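PDB 6OAE: mucin-like protocadherin from Homo sapiens, which probably forms calcium-dependent heterophilic adhesion complexes with CDHR2 on adjacent microvilli, this piece of it being the two N-terminal cadherin repeats. Local coordinates for residues Q34-G39 against F47-N52; Q71-C74 against T79-T82; T113-T118 against D164-F169. All blocks are in the same frame, centred on the assembly; numbering follows the deposited sequence.

Contact 1. Residues Q34-G39 against F47-N52; sequences QEVTLG and FRIQGN
Two flat groups meet aliphatic side chains on their faces: the F47-R48 peptide, with L38 CD1 over it at its oxygen, 3.3 Å from F47 O, and the carboxamide of N52, where V36 CG1 comes to OD1 from well out of the amide plane, at 3.8 Å. A water joins that amide oxygen to the other strand, donating to N52 OD1 and accepting from V36 N. The ring of F47 turns away toward L54, L56, A70 and V88, and it is CB that touches L38 CD1, at 3.7 Å. R48 points to the other side of its strand, where its guanidinium group makes a cation-pi contact with F55, NE bonds to Q50 OE1 and NH1 to N57.

This is the seam between the two sheets of a cadherin beta-sandwich: 35-38 is an edge strand of the four-stranded sheet and 47-50 an edge strand of the three-stranded one. They run nearly antiparallel, at 162°, but with their axes 6.9 Å apart at closest approach side chains bridge the distance.

I49 fills the middle. With CG1 anti to its carbonyl carbon (chi1 -60°), its CD1 sits over the face of the T37-L38 peptide, 3.7 Å from T37 C, and also touches L38 CD2, while CG2 meets V36 CG1 at 4.1 Å. Replacing L38 by an alanine would probably open a gap beside I49 CD1 and leave F47 CB without its apolar neighbour across the seam. Within its own sheet V36 also touches L72 and C74 of strand 67-76.

Contact 2. Residues Q71-C74 against T79-T82; sequences QLLC and TLVT
Two backbone bonds of equal length grip C74: C74 N gives its hydrogen to T82 O at 2.9 Å, and V81 N gives its own to C74 O, again at 2.9 Å. A third, weak bond runs from T82 N to C74 O at 3.3 Å. Two successive residues, V81 and T82, thus face the one residue C74, which makes this a classic beta bulge in the hairpin of strands 67-76 and 79-91. V81 supplies the helix-like backbone angles expected of the first bulge position (phi -86°, psi -61°), and both N-H groups are turned onto the same oxygen.

The C74 side chain is tied by a disulfide to C6, so this end of the hairpin is fastened covalently to the N-terminal loop. Away from the bulge the packing is thin. L80, its CG anti to the backbone N (chi1 -171°), carries CD1 across to strand 71-74, 3.9 Å from L73 CD2, the two leucines crossing at about a right angle, and the same methyl approaches C74 N. V81 CB sits 3.3 Å from C74 O, beside the shared acceptor. On the face where C74 and T82 project together, T82 OG1 stands 3.7 Å from C74 CB.

Contact 3. Residues T113-T118 against D164-F169; sequences TKVNST and DRPLDF
A surface contact between two loops of the second cadherin repeat, this one rests mainly on V115, whose two methyls sit against the backbone of D164 to P166. The loop carrying V115 follows strand 104-110, and its partner leaves strand 158-163. CG1, anti to the backbone N of V115 (chi1 171°), comes within 3.4 Å of D164 O. CG2 lies further along the same side, over the next peptide, 3.5 Å from P166 N and 3.6 Å from the ring carbon P166 CD; the two methyls cover, one each, the faces of the peptides before and after R165.

What holds V115 out toward its partner is a type II beta turn from K114 to S117, with N116 at the third position and a positive phi of 79°. S117 closes it twice over on K114 O: through its N at 3.2 Å and through its OG at 2.5 Å, both from the same face of that carbonyl. Backbone hydrogen bonds between L163 and both N116 and S117 moor the turn to the neighbouring strand.

Polar links between the loops pass through water. One water donates to T113 O and accepts from L167 N. Another donates to both N116 OD1 and D164 OD1, at 2.7 Å from D164 OD1. The D164 carboxylate has further partners: R162 by a salt bridge at OD1, and S152 OG by a hydrogen bond at OD2.

Contacts 1 and 2 are neighbours in the first cadherin repeat, their centres 10 Å apart, and they share the four-stranded sheet in which strands 35-38 and 67-76 lie side by side. Backbone bonds such as T37 O to L73 N, 2.8 Å, join them directly. Contact 1 ties that sheet to the three-stranded one, whereas contact 2 sits within its hairpin. Contact 3 belongs to the second repeat, about 69 Å from contact 1 and 72 Å from contact 2, centre to centre. The three follow in series along the chain. They lie toward the far ends of the two repeats, away from the calcium-binding junction between them, and so concern the build of each repeat, not calcium binding.

Contact 1. Residues Q34-G39 against F47-N52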
loop_
_atom_site.group_PDB
_atom_site.type_symbol
_atom_site.label_atom_id
_atom_site.label_comp_id
_atom_site.label_asym_id
_atom_site.label_seq_id
_atom_site.Cartn_x
_atom_site.Cartn_y
_atom_site.Cartn_z
ATOM N N GLN A 34 15.751 3.568 -41.572
ATOM C CA GLN A 34 14.555 3.340 -40.710
ATOM C C GLN A 34 14.484 4.443 -39.640
ATOM O O GLN A 34 15.505 5.076 -39.381
ATOM C CB GLN A 34 14.594 1.943 -40.075
ATOM C CG GLN A 34 14.208 0.820 -41.040
ATOM C CD GLN A 34 14.259 -0.555 -40.422
ATOM O OE1 GLN A 34 13.796 -0.776 -39.303
ATOM N NE2 GLN A 34 14.816 -1.502 -41.159
ATOM N N GLU A 35 13.299 4.655 -39.065
ATOM C CA GLU A 35 13.057 5.577 -37.922
ATOM C C GLU A 35 12.200 4.835 -36.895
ATOM O O GLU A 35 11.306 4.068 -37.314
ATOM C CB GLU A 35 12.358 6.864 -38.370
ATOM C CG GLU A 35 13.292 7.857 -39.035
ATOM C CD GLU A 35 12.629 9.103 -39.604
ATOM O OE1 GLU A 35 13.256 9.752 -40.465
ATOM O OE2 GLU A 35 11.495 9.427 -39.193
ATOM N N VAL A 36 12.452 5.055 -35.606
ATOM C CA VAL A 36 11.655 4.410 -34.520
ATOM C C VAL A 36 10.843 5.497 -33.815
ATOM O O VAL A 36 11.411 6.546 -33.511
ATOM C CB VAL A 36 12.523 3.590 -33.545
ATOM C CG1 VAL A 36 13.513 4.450 -32.755
ATOM C CG2 VAL A 36 11.657 2.745 -32.613
ATOM N N THR A 37 9.566 5.226 -33.587
ATOM C CA THR A 37 8.599 6.105 -32.907
ATOM C C THR A 37 7.771 5.249 -31.960
ATOM O O THR A 37 7.762 4.012 -32.153
ATOM C CB THR A 37 7.714 6.823 -33.934
ATOM O OG1 THR A 37 6.970 5.823 -34.625
ATOM C CG2 THR A 37 8.508 7.656 -34.918
ATOM N N LEU A 38 7.110 5.866 -30.982
ATOM C CA LEU A 38 6.195 5.154 -30.057
ATOM C C LEU A 38 4.903 4.868 -30.814
ATOM O O LEU A 38 4.430 5.787 -31.508
ATOM C CB LEU A 38 5.921 5.990 -28.795
ATOM C CG LEU A 38 7.073 6.060 -27.795
ATOM C CD1 LEU A 38 6.749 7.026 -26.658
ATOM C CD2 LEU A 38 7.395 4.681 -27.228
ATOM N N GLY A 39 4.390 3.642 -30.698
ATOM C CA GLY A 39 3.075 3.229 -31.217
ATOM C C GLY A 39 1.974 3.481 -30.205
ATOM O O GLY A 39 2.283 3.794 -29.019
ATOM N N PHE A 47 6.415 7.470 -21.836
ATOM C CA PHE A 47 7.705 7.307 -22.530
ATOM C C PHE A 47 7.926 8.406 -23.549
ATOM O O PHE A 47 6.954 9.017 -24.030
ATOM C CB PHE A 47 7.731 5.950 -23.244
ATOM C CG PHE A 47 7.678 4.751 -22.337
ATOM C CD1 PHE A 47 8.831 4.291 -21.701
ATOM C CD2 PHE A 47 6.487 4.086 -22.103
ATOM C CE1 PHE A 47 8.784 3.185 -20.866
ATOM C CE2 PHE A 47 6.436 2.985 -21.270
ATOM C CZ PHE A 47 7.588 2.527 -20.652
ATOM N N ARG A 48 9.186 8.604 -23.914
ATOM C CA ARG A 48 9.544 9.321 -25.154
ATOM C C ARG A 48 10.749 8.638 -25.760
ATOM O O ARG A 48 11.480 7.932 -25.045
ATOM C CB ARG A 48 9.827 10.809 -24.941
ATOM C CG ARG A 48 11.159 11.134 -24.277
ATOM C CD ARG A 48 11.393 12.635 -24.142
ATOM N NE ARG A 48 12.798 12.849 -23.842
ATOM C CZ ARG A 48 13.352 12.707 -22.646
ATOM N NH1 ARG A 48 12.628 12.373 -21.586
ATOM N NH2 ARG A 48 14.646 12.909 -22.507
ATOM N N ILE A 49 10.932 8.883 -27.038
ATOM C CA ILE A 49 12.112 8.469 -27.811
ATOM C C ILE A 49 12.743 9.738 -28.352
ATOM O O ILE A 49 12.026 10.527 -28.996
ATOM C CB ILE A 49 11.721 7.483 -28.916
ATOM C CG1 ILE A 49 11.069 6.232 -28.326
ATOM C CG2 ILE A 49 12.929 7.167 -29.782
ATOM C CD1 ILE A 49 10.473 5.303 -29.384
ATOM N N GLN A 50 14.023 9.909 -28.067
ATOM C CA GLN A 50 14.889 10.995 -28.583
ATOM C C GLN A 50 16.277 10.425 -28.821
ATOM O O GLN A 50 16.788 9.701 -27.923
ATOM C CB GLN A 50 14.962 12.155 -27.588
ATOM C CG GLN A 50 13.938 13.241 -27.852
ATOM C CD GLN A 50 14.217 14.446 -26.985
ATOM O OE1 GLN A 50 14.223 14.358 -25.760
ATOM N NE2 GLN A 50 14.468 15.581 -27.619
ATOM N N GLY A 51 16.864 10.744 -29.976
ATOM C CA GLY A 51 18.177 10.246 -30.398
ATOM C C GLY A 51 18.247 8.734 -30.334
ATOM O O GLY A 51 19.291 8.230 -29.934
ATOM N N ASN A 52 17.169 8.040 -30.701
ATOM C CA ASN A 52 17.122 6.550 -30.758
ATOM C C ASN A 52 17.375 5.964 -29.363
ATOM O O ASN A 52 17.996 4.879 -29.257
ATOM C CB ASN A 52 18.079 6.019 -31.841
ATOM C CG ASN A 52 17.585 6.351 -33.231
ATOM O OD1 ASN A 52 16.426 6.729 -33.416
ATOM N ND2 ASN A 52 18.453 6.205 -34.213
HETATM O O HOH W 1 14.647 6.941 -35.313
#

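Contact 2. Residues Q71-C74 against T79-T82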
loop_
_atom_site.group_PDB
_atom_site.type_symbol
_atom_site.label_atom_id
_atom_site.label_comp_id
_atom_site.label_asym_id
_atom_site.label_seq_id
_atom_site.Cartn_x
_atom_site.Cartn_y
_atom_site.Cartn_z
ATOM N N GLN A 71 5.563 0.588 -27.122
ATOM C CA GLN A 71 5.523 -0.084 -28.452
ATOM C C GLN A 71 6.464 0.705 -29.342
ATOM O O GLN A 71 6.175 1.885 -29.583
ATOM C CB GLN A 71 4.091 -0.131 -28.980
ATOM C CG GLN A 71 3.984 -0.748 -30.371
ATOM C CD GLN A 71 2.587 -0.656 -30.930
ATOM O OE1 GLN A 71 1.881 0.332 -30.737
ATOM N NE2 GLN A 71 2.182 -1.699 -31.636
ATOM N N LEU A 72 7.562 0.102 -29.771
ATOM C CA LEU A 72 8.557 0.744 -30.652
ATOM C C LEU A 72 8.212 0.310 -32.065
ATOM O O LEU A 72 8.275 -0.904 -32.314
ATOM C CB LEU A 72 9.982 0.325 -30.291
ATOM C CG LEU A 72 10.360 0.374 -28.811
ATOM C CD1 LEU A 72 11.862 0.338 -28.655
ATOM C CD2 LEU A 72 9.777 1.587 -28.122
ATOM N N LEU A 73 7.853 1.270 -32.913
ATOM C CA LEU A 73 7.484 1.057 -34.330
ATOM C C LEU A 73 8.695 1.436 -35.159
ATOM O O LEU A 73 9.092 2.609 -35.102
ATOM C CB LEU A 73 6.275 1.924 -34.700
ATOM C CG LEU A 73 4.968 1.645 -33.964
ATOM C CD1 LEU A 73 3.854 2.531 -34.512
ATOM C CD2 LEU A 73 4.552 0.186 -34.053
ATOM N N CYS A 74 9.266 0.480 -35.895
ATOM C CA CYS A 74 10.458 0.706 -36.747
ATOM C C CYS A 74 10.025 0.793 -38.207
ATOM O O CYS A 74 9.797 -0.256 -38.816
ATOM C CB CYS A 74 11.487 -0.371 -36.493
ATOM S SG CYS A 74 12.337 -0.071 -34.927
ATOM N N THR A 79 6.317 3.179 -43.604
ATOM C CA THR A 79 5.765 1.790 -43.625
ATOM C C THR A 79 6.425 0.983 -42.491
ATOM O O THR A 79 7.645 1.115 -42.318
ATOM C CB THR A 79 5.925 1.147 -45.015
ATOM O OG1 THR A 79 4.962 0.097 -45.114
ATOM C CG2 THR A 79 7.303 0.581 -45.297
ATOM N N LEU A 80 5.656 0.173 -41.759
ATOM C CA LEU A 80 6.162 -0.618 -40.600
ATOM C C LEU A 80 7.030 -1.795 -41.078
ATOM O O LEU A 80 6.492 -2.669 -41.780
ATOM C CB LEU A 80 4.974 -1.125 -39.780
ATOM C CG LEU A 80 5.331 -1.775 -38.443
ATOM C CD1 LEU A 80 6.004 -0.774 -37.517
ATOM C CD2 LEU A 80 4.098 -2.370 -37.784
ATOM N N VAL A 81 8.315 -1.819 -40.698
ATOM C CA VAL A 81 9.261 -2.948 -40.950
ATOM C C VAL A 81 9.090 -3.951 -39.810
ATOM O O VAL A 81 8.713 -5.093 -40.089
ATOM C CB VAL A 81 10.726 -2.481 -41.074
ATOM C CG1 VAL A 81 11.684 -3.643 -41.329
ATOM C CG2 VAL A 81 10.893 -1.420 -42.151
ATOM N N THR A 82 9.361 -3.536 -38.566
ATOM C CA THR A 82 9.223 -4.397 -37.353
ATOM C C THR A 82 8.678 -3.576 -36.190
ATOM O O THR A 82 8.556 -2.333 -36.323
ATOM C CB THR A 82 10.546 -5.060 -36.945
ATOM O OG1 THR A 82 11.553 -4.052 -36.891
ATOM C CG2 THR A 82 10.979 -6.172 -37.879
#

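Contact 3. Residues T113-T118 against D164-F169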
loop_
_atom_site.group_PDB
_atom_site.type_symbol
_atom_site.label_atom_id
_atom_site.label_comp_id
_atom_site.label_asym_id
_atom_site.label_seq_id
_atom_site.Cartn_x
_atom_site.Cartn_y
_atom_site.Cartn_z
ATOM N N THR A 113 -22.222 -9.015 29.743
ATOM C CA THR A 113 -21.638 -9.594 28.507
ATOM C C THR A 113 -20.827 -10.836 28.904
ATOM O O THR A 113 -20.077 -10.743 29.884
ATOM C CB THR A 113 -20.784 -8.558 27.769
ATOM O OG1 THR A 113 -21.639 -7.473 27.414
ATOM C CG2 THR A 113 -20.099 -9.131 26.548
ATOM N N LYS A 114 -20.987 -11.951 28.183
ATOM C CA LYS A 114 -20.307 -13.232 28.506
ATOM C C LYS A 114 -18.804 -13.072 28.266
ATOM O O LYS A 114 -18.425 -12.494 27.228
ATOM C CB LYS A 114 -20.887 -14.392 27.686
ATOM C CG LYS A 114 -22.411 -14.548 27.756
ATOM C CD LYS A 114 -23.043 -14.312 29.139
ATOM C CE LYS A 114 -22.575 -15.283 30.210
ATOM N NZ LYS A 114 -23.016 -16.669 29.915
ATOM N N VAL A 115 -17.979 -13.563 29.192
ATOM C CA VAL A 115 -16.494 -13.568 29.052
ATOM C C VAL A 115 -16.141 -14.346 27.770
ATOM O O VAL A 115 -16.853 -15.327 27.460
ATOM C CB VAL A 115 -15.801 -14.139 30.306
ATOM C CG1 VAL A 115 -14.308 -14.348 30.094
ATOM C CG2 VAL A 115 -16.044 -13.255 31.518
ATOM N N ASN A 116 -15.108 -13.895 27.045
ATOM C CA ASN A 116 -14.625 -14.432 25.738
ATOM C C ASN A 116 -15.473 -13.961 24.555
ATOM O O ASN A 116 -15.149 -14.374 23.434
ATOM C CB ASN A 116 -14.522 -15.958 25.705
ATOM C CG ASN A 116 -13.170 -16.410 26.158
ATOM O OD1 ASN A 116 -12.162 -15.970 25.608
ATOM N ND2 ASN A 116 -13.148 -17.267 27.162
ATOM N N SER A 117 -16.479 -13.119 24.774
ATOM C CA SER A 117 -17.324 -12.545 23.705
ATOM C C SER A 117 -16.472 -11.570 22.897
ATOM O O SER A 117 -15.687 -10.818 23.524
ATOM C CB SER A 117 -18.529 -11.802 24.252
ATOM O OG SER A 117 -19.432 -12.670 24.922
ATOM N N THR A 118 -16.659 -11.538 21.582
ATOM C CA THR A 118 -16.191 -10.403 20.754
ATOM C C THR A 118 -17.110 -9.231 21.080
ATOM O O THR A 118 -18.336 -9.419 20.981
ATOM C CB THR A 118 -16.188 -10.730 19.253
ATOM O OG1 THR A 118 -15.208 -11.733 19.043
ATOM C CG2 THR A 118 -15.855 -9.527 18.405
ATOM N N ASP A 164 -12.298 -10.340 28.293
ATOM C CA ASP A 164 -11.475 -11.401 28.932
ATOM C C ASP A 164 -11.857 -11.670 30.376
ATOM O O ASP A 164 -11.477 -12.731 30.869
ATOM C CB ASP A 164 -10.018 -10.997 28.901
ATOM C CG ASP A 164 -9.530 -10.864 27.481
ATOM O OD1 ASP A 164 -9.908 -11.743 26.650
ATOM O OD2 ASP A 164 -8.795 -9.895 27.222
ATOM N N ARG A 165 -12.529 -10.744 31.054
ATOM C CA ARG A 165 -12.907 -10.928 32.481
ATOM C C ARG A 165 -14.246 -10.259 32.723
ATOM O O ARG A 165 -14.577 -9.276 32.058
ATOM C CB ARG A 165 -11.851 -10.342 33.422
ATOM C CG ARG A 165 -10.612 -11.212 33.549
ATOM C CD ARG A 165 -9.522 -10.503 34.319
ATOM N NE ARG A 165 -9.875 -10.316 35.713
ATOM C CZ ARG A 165 -9.666 -11.203 36.694
ATOM N NH1 ARG A 165 -10.033 -10.899 37.933
ATOM N NH2 ARG A 165 -9.102 -12.383 36.443
ATOM N N PRO A 166 -15.041 -10.757 33.685
ATOM C CA PRO A 166 -16.350 -10.158 33.952
ATOM C C PRO A 166 -16.229 -8.655 34.233
ATOM O O PRO A 166 -15.336 -8.255 34.941
ATOM C CB PRO A 166 -16.898 -10.930 35.169
ATOM C CG PRO A 166 -16.073 -12.185 35.257
ATOM C CD PRO A 166 -14.756 -11.922 34.547
ATOM N N LEU A 167 -17.115 -7.861 33.638
ATOM C CA LEU A 167 -17.193 -6.408 33.850
ATOM C C LEU A 167 -17.882 -6.157 35.190
ATOM O O LEU A 167 -18.657 -7.046 35.681
ATOM C CB LEU A 167 -17.955 -5.750 32.699
ATOM C CG LEU A 167 -17.329 -5.949 31.320
ATOM C CD1 LEU A 167 -18.249 -5.424 30.228
ATOM C CD2 LEU A 167 -15.970 -5.267 31.253
ATOM N N ASP A 168 -17.612 -4.999 35.751
ATOM C CA ASP A 168 -18.223 -4.546 37.020
ATOM C C ASP A 168 -18.420 -3.036 36.902
ATOM O O ASP A 168 -17.455 -2.309 37.020
ATOM C CB ASP A 168 -17.333 -4.985 38.184
ATOM C CG ASP A 168 -17.893 -4.659 39.553
ATOM O OD1 ASP A 168 -18.652 -3.672 39.653
ATOM O OD2 ASP A 168 -17.545 -5.404 40.511
ATOM N N PHE A 169 -19.654 -2.610 36.686
ATOM C CA PHE A 169 -20.060 -1.204 36.480
ATOM C C PHE A 169 -19.590 -0.315 37.641
ATOM O O PHE A 169 -19.156 0.812 37.374
ATOM C CB PHE A 169 -21.574 -1.132 36.325
ATOM C CG PHE A 169 -22.123 0.257 36.344
ATOM C CD1 PHE A 169 -21.997 1.067 35.228
ATOM C CD2 PHE A 169 -22.770 0.752 37.470
ATOM C CE1 PHE A 169 -22.502 2.354 35.240
ATOM C CE2 PHE A 169 -23.274 2.041 37.471
ATOM C CZ PHE A 169 -23.137 2.841 36.360
HETATM O O HOH W 2 -19.230 -9.265 32.032
HETATM O O HOH W 3 -10.500 -14.356 27.023
#